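Local coordinates for protein benzoate transport porin BenP (Acinetobacter baumannii AB307-0294, PDB 5DL8) that forms a beta-barrel of the OprD family in the outer membrane that probably acts as a porin for small molecules such as benzoate, at residues 29-34 with 398-403. Residues are numbered along the deposited sequence; the frame is centred on the assembly and turned at random.
Sequences TLKNAY and RLFVNY
L30 with Y403, N32 with V401 and Y34 with L399 are hydrogen-bonded antiparallel pairs. Each pair trades two backbone bonds, six in all. The Y34 N to L399 O bond measures 2.8 Å and is almost straight (175°). K31 with N402 and A33 with F400 are the non-hydrogen-bonded pairs between them. There, CA-H...O contacts add to the seam, such as F400 CA to N32 O at 3.3 Å.

Apolar contacts lie on both faces. On the A33 face, the F400 ring turns an edge to the methyl, with CE1 3.6 Å from A33 CB. CG of F400 sits beside its backbone N (chi1 -63°), which carries the ring over to A33. On the other face, L30 CB and Y403 CB meet at 3.9 Å. L399 CB lies at the edge of the Y34 ring, 4.3 Å from CD2.

Polar side chains also lie on both faces. N402 OD1 rests against the aliphatic part of K31, 3.3 Å from its CG, without a hydrogen bond. The lysine then bends at chi3 (-82°), and NZ hydrogen-bonds Q147 O. One water donates to L30 O, which also accepts from Y403 N, and to N402 OD1 at 2.7 Å. On the other face, N32 OD1 takes the W50 indole N-H and ND2 gives to Q52 OE1, both on strand 47-65.

Strands 25-39 and 394-406 lie at the chain ends, so their pairing closes the barrel. K31, N402 and R398, salt-bridged to E396, make the interior A33 face partly polar. L30, Y34, L399, V401 and Y403 point outward, probably toward lipid.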
loop_
_atom_site.group_PDB
_atom_site.type_symbol
_atom_site.label_atom_id
_atom_site.label_comp_id
_atom_site.label_asym_id
_atom_site.label_seq_id
_atom_site.Cartn_x
_atom_site.Cartn_y
_atom_site.Cartn_z
ATOM N N THR A 29 1.822 5.250 -18.435
ATOM C CA THR A 29 2.608 6.029 -17.502
ATOM C C THR A 29 4.130 6.030 -17.834
ATOM O O THR A 29 4.646 5.180 -18.497
ATOM C CB THR A 29 2.461 5.606 -15.999
ATOM O OG1 THR A 29 3.126 4.390 -15.773
ATOM C CG2 THR A 29 1.001 5.462 -15.479
ATOM N N LEU A 30 4.771 7.049 -17.251
ATOM C CA LEU A 30 6.174 7.314 -17.126
ATOM C C LEU A 30 6.448 7.774 -15.695
ATOM O O LEU A 30 5.728 8.571 -15.075
ATOM C CB LEU A 30 6.701 8.399 -18.126
ATOM C CG LEU A 30 6.466 8.179 -19.621
ATOM C CD1 LEU A 30 6.692 9.449 -20.412
ATOM C CD2 LEU A 30 7.344 7.116 -20.182
ATOM N N LYS A 31 7.544 7.235 -15.203
ATOM C CA LYS A 31 8.095 7.602 -13.920
ATOM C C LYS A 31 9.668 7.708 -13.943
ATOM O O LYS A 31 10.403 6.686 -14.090
ATOM C CB LYS A 31 7.699 6.516 -12.901
ATOM C CG LYS A 31 7.938 7.024 -11.452
ATOM C CD LYS A 31 7.533 6.027 -10.357
ATOM C CE LYS A 31 6.019 6.113 -10.084
ATOM N NZ LYS A 31 5.625 5.013 -9.072
ATOM N N ASN A 32 10.140 8.875 -13.613
ATOM C CA ASN A 32 11.533 9.166 -13.364
ATOM C C ASN A 32 11.596 9.265 -11.863
ATOM O O ASN A 32 11.046 10.208 -11.292
ATOM C CB ASN A 32 11.921 10.520 -13.959
ATOM C CG ASN A 32 13.473 10.822 -13.925
ATOM O OD1 ASN A 32 14.074 11.204 -12.912
ATOM N ND2 ASN A 32 14.087 10.716 -15.086
ATOM N N ALA A 33 12.337 8.354 -11.240
ATOM C CA ALA A 33 12.327 8.205 -9.769
ATOM C C ALA A 33 13.722 8.280 -9.217
ATOM O O ALA A 33 14.570 7.456 -9.579
ATOM C CB ALA A 33 11.716 6.821 -9.362
ATOM N N TYR A 34 13.951 9.209 -8.300
ATOM C CA TYR A 34 15.172 9.265 -7.511
ATOM C C TYR A 34 14.846 9.007 -6.028
ATOM O O TYR A 34 14.038 9.748 -5.393
ATOM C CB TYR A 34 15.824 10.619 -7.685
ATOM C CG TYR A 34 16.957 10.912 -6.757
ATOM C CD1 TYR A 34 18.181 10.378 -6.947
ATOM C CD2 TYR A 34 16.772 11.808 -5.688
ATOM C CE1 TYR A 34 19.230 10.646 -6.033
ATOM C CE2 TYR A 34 17.784 12.151 -4.852
ATOM C CZ TYR A 34 18.987 11.517 -5.004
ATOM O OH TYR A 34 19.913 11.806 -4.110
ATOM N N ARG A 398 13.040 11.507 -1.901
ATOM C CA ARG A 398 12.399 10.867 -3.038
ATOM C C ARG A 398 11.849 11.950 -3.924
ATOM O O ARG A 398 11.108 12.846 -3.402
ATOM C CB ARG A 398 11.273 9.960 -2.618
ATOM C CG ARG A 398 11.612 8.902 -1.527
ATOM C CD ARG A 398 10.474 7.907 -1.395
ATOM N NE ARG A 398 10.586 7.071 -0.220
ATOM C CZ ARG A 398 9.574 6.643 0.584
ATOM N NH1 ARG A 398 8.214 6.869 0.377
ATOM N NH2 ARG A 398 9.924 5.914 1.623
ATOM N N LEU A 399 12.215 11.867 -5.208
ATOM C CA LEU A 399 11.876 12.880 -6.206
ATOM C C LEU A 399 11.396 12.197 -7.441
ATOM O O LEU A 399 12.047 11.240 -7.967
ATOM C CB LEU A 399 13.095 13.780 -6.569
ATOM C CG LEU A 399 12.827 15.054 -7.460
ATOM C CD1 LEU A 399 11.865 16.139 -6.861
ATOM C CD2 LEU A 399 14.121 15.749 -7.857
ATOM N N PHE A 400 10.199 12.580 -7.869
ATOM C CA PHE A 400 9.509 11.846 -8.937
ATOM C C PHE A 400 9.057 12.835 -9.980
ATOM O O PHE A 400 8.513 13.917 -9.610
ATOM C CB PHE A 400 8.282 11.106 -8.428
ATOM C CG PHE A 400 8.576 10.000 -7.397
ATOM C CD1 PHE A 400 9.115 8.812 -7.764
ATOM C CD2 PHE A 400 8.239 10.171 -6.042
ATOM C CE1 PHE A 400 9.392 7.825 -6.825
ATOM C CE2 PHE A 400 8.446 9.183 -5.067
ATOM C CZ PHE A 400 9.025 7.993 -5.463
ATOM N N VAL A 401 9.243 12.478 -11.257
ATOM C CA VAL A 401 8.561 13.140 -12.319
ATOM C C VAL A 401 7.686 12.098 -12.956
ATOM O O VAL A 401 8.186 11.150 -13.535
ATOM C CB VAL A 401 9.490 13.697 -13.398
ATOM C CG1 VAL A 401 8.684 14.443 -14.502
ATOM C CG2 VAL A 401 10.567 14.595 -12.791
ATOM N N ASN A 402 6.384 12.306 -12.857
ATOM C CA ASN A 402 5.328 11.375 -13.246
ATOM C C ASN A 402 4.600 11.880 -14.454
ATOM O O ASN A 402 4.287 13.104 -14.543
ATOM C CB ASN A 402 4.323 11.230 -12.091
ATOM C CG ASN A 402 4.881 10.362 -10.917
ATOM O OD1 ASN A 402 5.492 9.294 -11.182
ATOM N ND2 ASN A 402 4.718 10.798 -9.671
ATOM N N TYR A 403 4.267 10.959 -15.339
ATOM C CA TYR A 403 3.370 11.252 -16.452
ATOM C C TYR A 403 2.320 10.172 -16.495
ATOM O O TYR A 403 2.649 9.012 -16.372
ATOM C CB TYR A 403 4.073 11.249 -17.779
ATOM C CG TYR A 403 3.124 11.499 -18.922
ATOM C CD1 TYR A 403 2.707 12.801 -19.278
ATOM C CD2 TYR A 403 2.709 10.472 -19.724
ATOM C CE1 TYR A 403 1.849 13.033 -20.362
ATOM C CE2 TYR A 403 1.920 10.691 -20.820
ATOM C CZ TYR A 403 1.452 11.952 -21.094
ATOM O OH TYR A 403 0.686 12.057 -22.185
HETATM O O HOH W 1 4.190 7.767 -13.015
#